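Local coordinates for ABC transporter periplasmic-binding protein YTFQ (Escherichia coli, PDB 2VK2) that binds alpha- and beta-galactofuranose in the periplasm and serves as the solute-binding component of an ABC transporter for this sugar, at residues C193-I204 and I221-I232; I84-S92 and S99-A107. One frame throughout, in Å; residues are numbered along the deposited sequence.

Contact 1: C193-I204 and I221-I232; sequences CMVYAHNDDMVI and ILTGSIDGVPDI. With GZL (beta-D-galactofuranose), chain B.
Asp200 joins the first turn of helix 200-212 to the far end of strand 222-225. Its OD1 accepts a hydrogen bond from Ser225 OG at 2.6 Å, on the anti side of the carboxylate. Ser244 OG is a further partner of OD1. Its OD2 takes Val229 N at 3.0 Å, nearly along the C-O axis, and more weakly Gly228 N. Ile232 lays CB and CG2 against the same carboxylate. With an alanine here, Ser225 OG and Val229 N would probably lose this acceptor, and residues 228-229 would be held less firmly. Beside it, Val203 CG1 packs on Ile232 CD1 at 3.5 Å. Deeper in the sheet, Met194 bends at chi2 (-101°) and lays CE over Gly224 N, 3.7 Å away; a beta carbon on Gly224 would clash there. The outer side is looser: Ile204 and Asp231 are partly exposed, and Cys193 SG, disulfide-bonded to Cys129, comes only within 4.5 Å of Leu222 CD1. Toward the sugar, Asn199 ND2 donates almost straight (174°) to galactofuranose O2 and also to Phe170 O, while Asp227 OD1 and OD2 accept from O3 and O2. Strands 194-197 and 222-225 run parallel in a beta-alpha-beta unit, with sugar-binding residues just beyond their C-terminal ends, as in periplasmic binding proteins.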
# COMPACT_ATOMS: atom_id res chain seq x y z
N CYS A 193 -7.34 -19.67 11.22
CA CYS A 193 -8.27 -19.85 10.10
C CYS A 193 -7.86 -19.02 8.88
O CYS A 193 -8.02 -19.46 7.74
CB CYS A 193 -9.69 -19.49 10.54
SG CYS A 193 -10.87 -18.97 9.25
N MET A 194 -7.33 -17.82 9.12
CA MET A 194 -7.06 -16.87 8.04
C MET A 194 -5.96 -15.89 8.43
O MET A 194 -5.87 -15.48 9.59
CB MET A 194 -8.36 -16.13 7.71
CG MET A 194 -8.26 -15.11 6.58
SD MET A 194 -8.14 -13.42 7.19
CE MET A 194 -8.29 -12.52 5.65
N VAL A 195 -5.13 -15.54 7.46
CA VAL A 195 -4.17 -14.45 7.62
C VAL A 195 -4.62 -13.27 6.78
O VAL A 195 -4.90 -13.42 5.58
CB VAL A 195 -2.71 -14.86 7.28
CG1 VAL A 195 -2.61 -15.50 5.89
CG2 VAL A 195 -1.77 -13.66 7.39
N TYR A 196 -4.73 -12.11 7.43
CA TYR A 196 -5.03 -10.85 6.79
C TYR A 196 -3.74 -10.05 6.76
O TYR A 196 -3.21 -9.70 7.81
CB TYR A 196 -6.11 -10.08 7.58
CG TYR A 196 -6.33 -8.66 7.11
CD1 TYR A 196 -6.49 -8.36 5.76
CD2 TYR A 196 -6.37 -7.60 8.02
CE1 TYR A 196 -6.69 -7.06 5.32
CE2 TYR A 196 -6.58 -6.29 7.59
CZ TYR A 196 -6.74 -6.03 6.24
OH TYR A 196 -6.94 -4.75 5.79
N ALA A 197 -3.23 -9.77 5.57
CA ALA A 197 -2.01 -8.99 5.43
C ALA A 197 -2.32 -7.68 4.75
O ALA A 197 -3.03 -7.64 3.75
CB ALA A 197 -0.97 -9.77 4.66
N HIS A 198 -1.77 -6.59 5.28
CA HIS A 198 -2.02 -5.26 4.72
C HIS A 198 -1.43 -5.08 3.33
O HIS A 198 -1.84 -4.17 2.62
CB HIS A 198 -1.51 -4.18 5.66
CG HIS A 198 -2.28 -4.07 6.94
ND1 HIS A 198 -2.06 -3.07 7.85
CD2 HIS A 198 -3.29 -4.83 7.44
CE1 HIS A 198 -2.88 -3.23 8.87
NE2 HIS A 198 -3.64 -4.29 8.65
N ASN A 199 -0.49 -5.93 2.94
CA ASN A 199 -0.13 -6.04 1.52
C ASN A 199 0.09 -7.48 1.09
O ASN A 199 0.29 -8.37 1.93
CB ASN A 199 1.04 -5.12 1.12
CG ASN A 199 2.42 -5.63 1.54
OD1 ASN A 199 2.55 -6.54 2.35
ND2 ASN A 199 3.46 -5.01 0.99
N ASP A 200 0.01 -7.71 -0.21
CA ASP A 200 0.22 -9.03 -0.80
C ASP A 200 1.58 -9.62 -0.43
O ASP A 200 1.68 -10.80 -0.12
CB ASP A 200 0.15 -8.99 -2.33
CG ASP A 200 -1.25 -8.72 -2.87
OD1 ASP A 200 -2.27 -8.98 -2.20
OD2 ASP A 200 -1.30 -8.25 -4.02
N ASP A 201 2.63 -8.80 -0.49
CA ASP A 201 3.99 -9.29 -0.26
C ASP A 201 4.12 -9.97 1.10
O ASP A 201 4.69 -11.06 1.19
CB ASP A 201 5.02 -8.17 -0.39
CG ASP A 201 5.39 -7.88 -1.84
OD1 ASP A 201 4.52 -8.00 -2.72
OD2 ASP A 201 6.56 -7.53 -2.10
N MET A 202 3.59 -9.35 2.15
CA MET A 202 3.62 -9.97 3.48
C MET A 202 2.88 -11.31 3.49
O MET A 202 3.35 -12.26 4.11
CB MET A 202 3.02 -9.04 4.54
CG MET A 202 3.95 -7.91 4.94
SD MET A 202 3.33 -6.90 6.30
CE MET A 202 1.76 -6.35 5.63
N VAL A 203 1.75 -11.38 2.79
CA VAL A 203 0.98 -12.62 2.74
C VAL A 203 1.68 -13.70 1.89
O VAL A 203 1.51 -14.89 2.15
CB VAL A 203 -0.48 -12.38 2.24
CG1 VAL A 203 -0.69 -12.94 0.83
CG2 VAL A 203 -1.47 -13.01 3.20
N ILE A 204 2.46 -13.29 0.90
CA ILE A 204 3.24 -14.23 0.10
C ILE A 204 4.34 -14.87 0.97
O ILE A 204 4.60 -16.07 0.87
CB ILE A 204 3.82 -13.56 -1.16
CG1 ILE A 204 2.68 -13.23 -2.13
CG2 ILE A 204 4.83 -14.47 -1.85
CD1 ILE A 204 3.04 -12.23 -3.20
N ILE A 221 -5.36 -22.41 6.02
CA ILE A 221 -5.30 -21.00 6.40
C ILE A 221 -5.59 -20.17 5.15
O ILE A 221 -4.85 -20.22 4.17
CB ILE A 221 -3.93 -20.63 7.00
CG1 ILE A 221 -3.69 -21.42 8.29
CG2 ILE A 221 -3.87 -19.13 7.29
CD1 ILE A 221 -2.34 -21.20 8.92
N LEU A 222 -6.70 -19.44 5.19
CA LEU A 222 -7.10 -18.57 4.09
C LEU A 222 -6.20 -17.34 4.06
O LEU A 222 -5.61 -16.98 5.08
CB LEU A 222 -8.56 -18.11 4.27
CG LEU A 222 -9.62 -19.21 4.39
CD1 LEU A 222 -10.95 -18.59 4.81
CD2 LEU A 222 -9.77 -19.98 3.08
N THR A 223 -6.09 -16.70 2.90
CA THR A 223 -5.33 -15.46 2.78
C THR A 223 -6.19 -14.35 2.19
O THR A 223 -6.94 -14.56 1.24
CB THR A 223 -4.05 -15.62 1.92
OG1 THR A 223 -4.38 -15.61 0.53
CG2 THR A 223 -3.31 -16.90 2.28
N GLY A 224 -6.08 -13.17 2.79
CA GLY A 224 -6.69 -11.95 2.26
C GLY A 224 -5.65 -10.85 2.36
O GLY A 224 -5.05 -10.67 3.41
N SER A 225 -5.42 -10.14 1.27
CA SER A 225 -4.37 -9.13 1.23
C SER A 225 -4.68 -8.06 0.20
O SER A 225 -5.72 -8.10 -0.45
CB SER A 225 -3.01 -9.79 0.97
OG SER A 225 -3.03 -10.56 -0.22
N ILE A 226 -3.79 -7.08 0.07
CA ILE A 226 -4.04 -5.92 -0.77
C ILE A 226 -2.83 -5.60 -1.63
O ILE A 226 -1.70 -5.66 -1.15
CB ILE A 226 -4.40 -4.69 0.11
CG1 ILE A 226 -5.70 -4.95 0.89
CG2 ILE A 226 -4.55 -3.43 -0.74
CD1 ILE A 226 -5.85 -4.10 2.13
N ASP A 227 -3.10 -5.29 -2.90
CA ASP A 227 -2.19 -4.65 -3.87
C ASP A 227 -2.46 -5.16 -5.28
O ASP A 227 -2.48 -4.38 -6.23
CB ASP A 227 -0.69 -4.85 -3.59
CG ASP A 227 -0.13 -3.87 -2.58
OD1 ASP A 227 -0.81 -2.87 -2.24
OD2 ASP A 227 1.00 -4.11 -2.14
N GLY A 228 -2.66 -6.47 -5.42
CA GLY A 228 -2.78 -7.09 -6.72
C GLY A 228 -1.46 -7.16 -7.46
O GLY A 228 -1.39 -6.83 -8.64
N VAL A 229 -0.40 -7.58 -6.76
CA VAL A 229 0.88 -7.80 -7.42
C VAL A 229 0.81 -9.11 -8.20
O VAL A 229 0.03 -10.01 -7.83
CB VAL A 229 2.07 -7.82 -6.42
CG1 VAL A 229 2.13 -6.52 -5.63
CG2 VAL A 229 1.99 -9.01 -5.48
N PRO A 230 1.59 -9.23 -9.29
CA PRO A 230 1.55 -10.46 -10.09
C PRO A 230 1.63 -11.75 -9.27
O PRO A 230 0.89 -12.69 -9.55
CB PRO A 230 2.79 -10.33 -10.98
CG PRO A 230 2.97 -8.87 -11.15
CD PRO A 230 2.52 -8.24 -9.85
N ASP A 231 2.49 -11.77 -8.26
CA ASP A 231 2.71 -13.00 -7.49
C ASP A 231 1.51 -13.43 -6.64
O ASP A 231 1.41 -14.61 -6.32
CB ASP A 231 3.97 -12.88 -6.62
CG ASP A 231 5.25 -13.02 -7.43
OD1 ASP A 231 5.17 -13.33 -8.64
OD2 ASP A 231 6.34 -12.84 -6.86
N ILE A 232 0.60 -12.53 -6.30
CA ILE A 232 -0.61 -12.97 -5.60
C ILE A 232 -1.55 -13.71 -6.56
O ILE A 232 -2.20 -14.67 -6.17
CB ILE A 232 -1.36 -11.82 -4.87
CG1 ILE A 232 -2.21 -12.38 -3.73
CG2 ILE A 232 -2.24 -11.03 -5.83
CD1 ILE A 232 -1.41 -13.06 -2.64
C6 GZL B . -0.10 1.69 -0.67
C5 GZL B . 0.99 1.67 0.12
C4 GZL B . 1.70 0.41 0.56
C3 GZL B . 1.46 -0.91 -0.13
C2 GZL B . 2.61 -1.52 -0.38
O6 GZL B . -0.70 2.84 -1.01
O5 GZL B . 1.44 2.82 0.63
O4 GZL B . 3.12 0.57 0.44
O3 GZL B . 0.24 -1.39 -0.35
C1 GZL B . 3.75 -0.64 -0.01
O2 GZL B . 2.81 -2.73 -0.91
O1 GZL B . 4.53 -1.20 1.03
O HOH W 1 2.48 -6.40 -2.00

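Contact 2: I84-S92 and S99-A107. With GZL (beta-D-galactofuranose), chain B.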
# COMPACT_ATOMS: atom_id res chain seq x y z
N ILE A 84 7.08 25.91 -3.72
CA ILE A 84 7.17 24.68 -4.50
C ILE A 84 5.99 23.78 -4.11
O ILE A 84 5.90 23.35 -2.96
CB ILE A 84 8.50 23.94 -4.22
CG1 ILE A 84 9.69 24.82 -4.65
CG2 ILE A 84 8.54 22.60 -4.96
CD1 ILE A 84 11.04 24.26 -4.26
N PRO A 85 5.08 23.52 -5.06
CA PRO A 85 3.91 22.70 -4.74
C PRO A 85 4.28 21.26 -4.40
O PRO A 85 5.21 20.70 -4.99
CB PRO A 85 3.07 22.76 -6.02
CG PRO A 85 4.05 23.04 -7.09
CD PRO A 85 5.06 23.95 -6.47
N VAL A 86 3.55 20.69 -3.44
CA VAL A 86 3.81 19.34 -2.95
C VAL A 86 2.59 18.46 -3.22
O VAL A 86 1.45 18.85 -2.96
CB VAL A 86 4.13 19.34 -1.44
CG1 VAL A 86 4.20 17.92 -0.89
CG2 VAL A 86 5.44 20.07 -1.20
N PHE A 87 2.86 17.26 -3.74
CA PHE A 87 1.82 16.27 -4.02
C PHE A 87 2.15 15.01 -3.25
O PHE A 87 3.28 14.53 -3.29
CB PHE A 87 1.77 15.98 -5.52
CG PHE A 87 1.51 17.19 -6.37
CD1 PHE A 87 0.25 17.42 -6.91
CD2 PHE A 87 2.52 18.11 -6.62
CE1 PHE A 87 0.00 18.55 -7.68
CE2 PHE A 87 2.27 19.24 -7.39
CZ PHE A 87 1.02 19.46 -7.92
N LEU A 88 1.17 14.49 -2.52
CA LEU A 88 1.36 13.27 -1.74
C LEU A 88 0.86 12.08 -2.53
O LEU A 88 -0.21 12.13 -3.13
CB LEU A 88 0.63 13.37 -0.40
CG LEU A 88 1.02 14.58 0.47
CD1 LEU A 88 0.20 14.58 1.75
CD2 LEU A 88 2.51 14.59 0.77
N LEU A 89 1.66 11.01 -2.55
CA LEU A 89 1.32 9.76 -3.29
C LEU A 89 1.23 8.60 -2.33
O LEU A 89 2.11 8.36 -1.55
CB LEU A 89 2.41 9.47 -4.34
CG LEU A 89 2.42 10.30 -5.65
CD1 LEU A 89 2.52 11.83 -5.48
CD2 LEU A 89 3.56 9.76 -6.52
N ASP A 90 0.10 7.92 -2.47
CA ASP A 90 -0.15 6.55 -1.95
C ASP A 90 -0.23 6.36 -0.43
O ASP A 90 -0.82 5.43 0.02
CB ASP A 90 0.79 5.51 -2.64
CG ASP A 90 2.15 5.37 -2.00
OD1 ASP A 90 2.25 4.97 -0.87
OD2 ASP A 90 3.15 5.59 -2.68
N ARG A 91 0.32 7.30 0.32
CA ARG A 91 0.03 7.44 1.80
C ARG A 91 -0.32 8.90 2.10
O ARG A 91 0.01 9.76 1.37
CB ARG A 91 1.22 7.00 2.63
CG ARG A 91 1.65 5.52 2.33
CD ARG A 91 2.67 5.03 3.32
NE ARG A 91 3.08 3.63 2.90
CZ ARG A 91 4.14 3.00 3.34
NH1 ARG A 91 4.90 3.46 4.29
NH2 ARG A 91 4.47 1.84 2.82
N SER A 92 -0.98 9.04 3.24
CA SER A 92 -1.49 10.33 3.66
C SER A 92 -0.76 10.83 4.90
O SER A 92 -0.06 10.08 5.58
CB SER A 92 -2.99 10.23 3.96
OG SER A 92 -3.73 9.91 2.80
N SER A 99 -3.46 23.18 3.70
CA SER A 99 -2.85 23.96 2.63
C SER A 99 -1.34 23.68 2.49
O SER A 99 -0.70 24.23 1.60
CB SER A 99 -3.09 25.46 2.84
OG SER A 99 -2.24 25.99 3.84
N LEU A 100 -0.80 22.82 3.35
CA LEU A 100 0.61 22.43 3.27
C LEU A 100 0.93 21.49 2.11
O LEU A 100 2.09 21.16 1.88
CB LEU A 100 1.08 21.81 4.59
CG LEU A 100 1.24 22.78 5.76
CD1 LEU A 100 1.51 22.02 7.04
CD2 LEU A 100 2.35 23.79 5.49
N TYR A 101 -0.09 21.04 1.38
CA TYR A 101 0.12 20.22 0.19
C TYR A 101 -1.05 20.40 -0.76
O TYR A 101 -2.12 20.85 -0.36
CB TYR A 101 0.28 18.75 0.57
CG TYR A 101 -0.94 18.15 1.22
CD1 TYR A 101 -1.91 17.51 0.45
CD2 TYR A 101 -1.13 18.22 2.59
CE1 TYR A 101 -3.03 16.97 1.02
CE2 TYR A 101 -2.26 17.67 3.18
CZ TYR A 101 -3.21 17.05 2.39
OH TYR A 101 -4.34 16.50 2.94
N MET A 102 -0.85 20.03 -2.02
CA MET A 102 -1.84 20.24 -3.07
C MET A 102 -2.95 19.19 -3.02
O MET A 102 -4.13 19.52 -2.92
CB MET A 102 -1.17 20.21 -4.44
CG MET A 102 -0.14 21.29 -4.65
SD MET A 102 -0.87 22.91 -4.88
CE MET A 102 -1.32 22.80 -6.61
N THR A 103 -2.55 17.93 -3.09
CA THR A 103 -3.50 16.83 -3.07
C THR A 103 -2.80 15.57 -2.59
O THR A 103 -1.56 15.51 -2.55
CB THR A 103 -4.10 16.57 -4.47
OG1 THR A 103 -5.21 15.67 -4.37
CG2 THR A 103 -3.07 15.98 -5.42
N THR A 104 -3.60 14.58 -2.19
CA THR A 104 -3.11 13.23 -1.95
C THR A 104 -3.75 12.32 -2.99
O THR A 104 -4.97 12.26 -3.10
CB THR A 104 -3.50 12.72 -0.55
OG1 THR A 104 -3.05 13.65 0.44
CG2 THR A 104 -2.87 11.36 -0.27
N VAL A 105 -2.91 11.64 -3.77
CA VAL A 105 -3.38 10.61 -4.70
C VAL A 105 -3.27 9.28 -3.99
O VAL A 105 -2.18 8.88 -3.58
CB VAL A 105 -2.55 10.58 -5.99
CG1 VAL A 105 -3.13 9.55 -6.96
CG2 VAL A 105 -2.50 11.96 -6.63
N THR A 106 -4.39 8.59 -3.82
CA THR A 106 -4.41 7.41 -2.96
C THR A 106 -5.68 6.61 -3.18
O THR A 106 -6.67 7.14 -3.67
CB THR A 106 -4.31 7.84 -1.47
OG1 THR A 106 -4.29 6.68 -0.62
CG2 THR A 106 -5.47 8.74 -1.08
N ALA A 107 -5.64 5.33 -2.83
CA ALA A 107 -6.86 4.56 -2.69
C ALA A 107 -7.57 4.97 -1.40
O ALA A 107 -6.99 5.64 -0.53
CB ALA A 107 -6.55 3.08 -2.67
C6 GZL B . -0.10 1.69 -0.67
C5 GZL B . 0.99 1.67 0.12
C4 GZL B . 1.70 0.41 0.56
C3 GZL B . 1.46 -0.91 -0.13
C2 GZL B . 2.61 -1.52 -0.38
O6 GZL B . -0.70 2.84 -1.01
O5 GZL B . 1.44 2.82 0.63
O4 GZL B . 3.12 0.57 0.44
O3 GZL B . 0.24 -1.39 -0.35
C1 GZL B . 3.75 -0.64 -0.01
O2 GZL B . 2.81 -2.73 -0.91
O1 GZL B . 4.53 -1.20 1.03
O HOH W 2 -3.31 4.10 -1.39
O HOH W 3 -3.42 7.41 1.94
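Tyr101 begins the contact by offering a ring face to Leu88. Leu88 CD1 sits over the ring centre, 3.8 Å from the centroid, in a CH-pi contact. Next, Met102 N bonds Val86 O at 2.8 Å. Met102 CB lies over a face of the Phe87 ring, offset toward its edge, and chi1 (-62°) sets CG against Pro85 CB, 3.8 Å away. Thr103 puts CG2 at the edge of that ring, while its OG1 bonds Glu270 O. Thr103 O accepts from Leu88 N. Strands 86-89 and 103-106 are neighbours in the parallel sheet of one lobe of the periplasmic binding protein fold. Thr104 lies on the same face as Leu88, and its CG2 reaches Ser92 OG at 3.5 Å. Val105 N bonds Leu88 O, and Val105 O receives Asp90 N at 2.7 Å, which fixes the backbone where the first strand gives way to the sugar site. There Asp90 OD1 accepts from galactofuranose O5, and Arg91 NE donates to the same oxygen at 2.9 Å. Arg17 forms a salt bridge with Asp90 OD2. Thr106 OG1 donates to Ala107 O and accepts from a water that also bonds Ser92 OG. A second water links Ala107 N to galactofuranose O6.

Contact 2 comes first along the chain, and contact 1 opens only after it has closed. Their centres are 27 Å apart, on opposite sides of the centre of the chain, and their nearest atoms stay about 7 Å apart. They share no sheet. Contact 2 joins adjacent strands 86-89 and 103-106 of the all-parallel sheet; contact 1 joins adjacent strands 194-197 and 222-225 of the mixed one. What they have in common is the sugar. Residues just beyond the strands hold galactofuranose by O4, O5 and O6 from contact 2 and by O2 and O3 from contact 1. The ligand thus bridges the two lobes, consistent with the closed, sugar-bound form of a periplasmic binding protein.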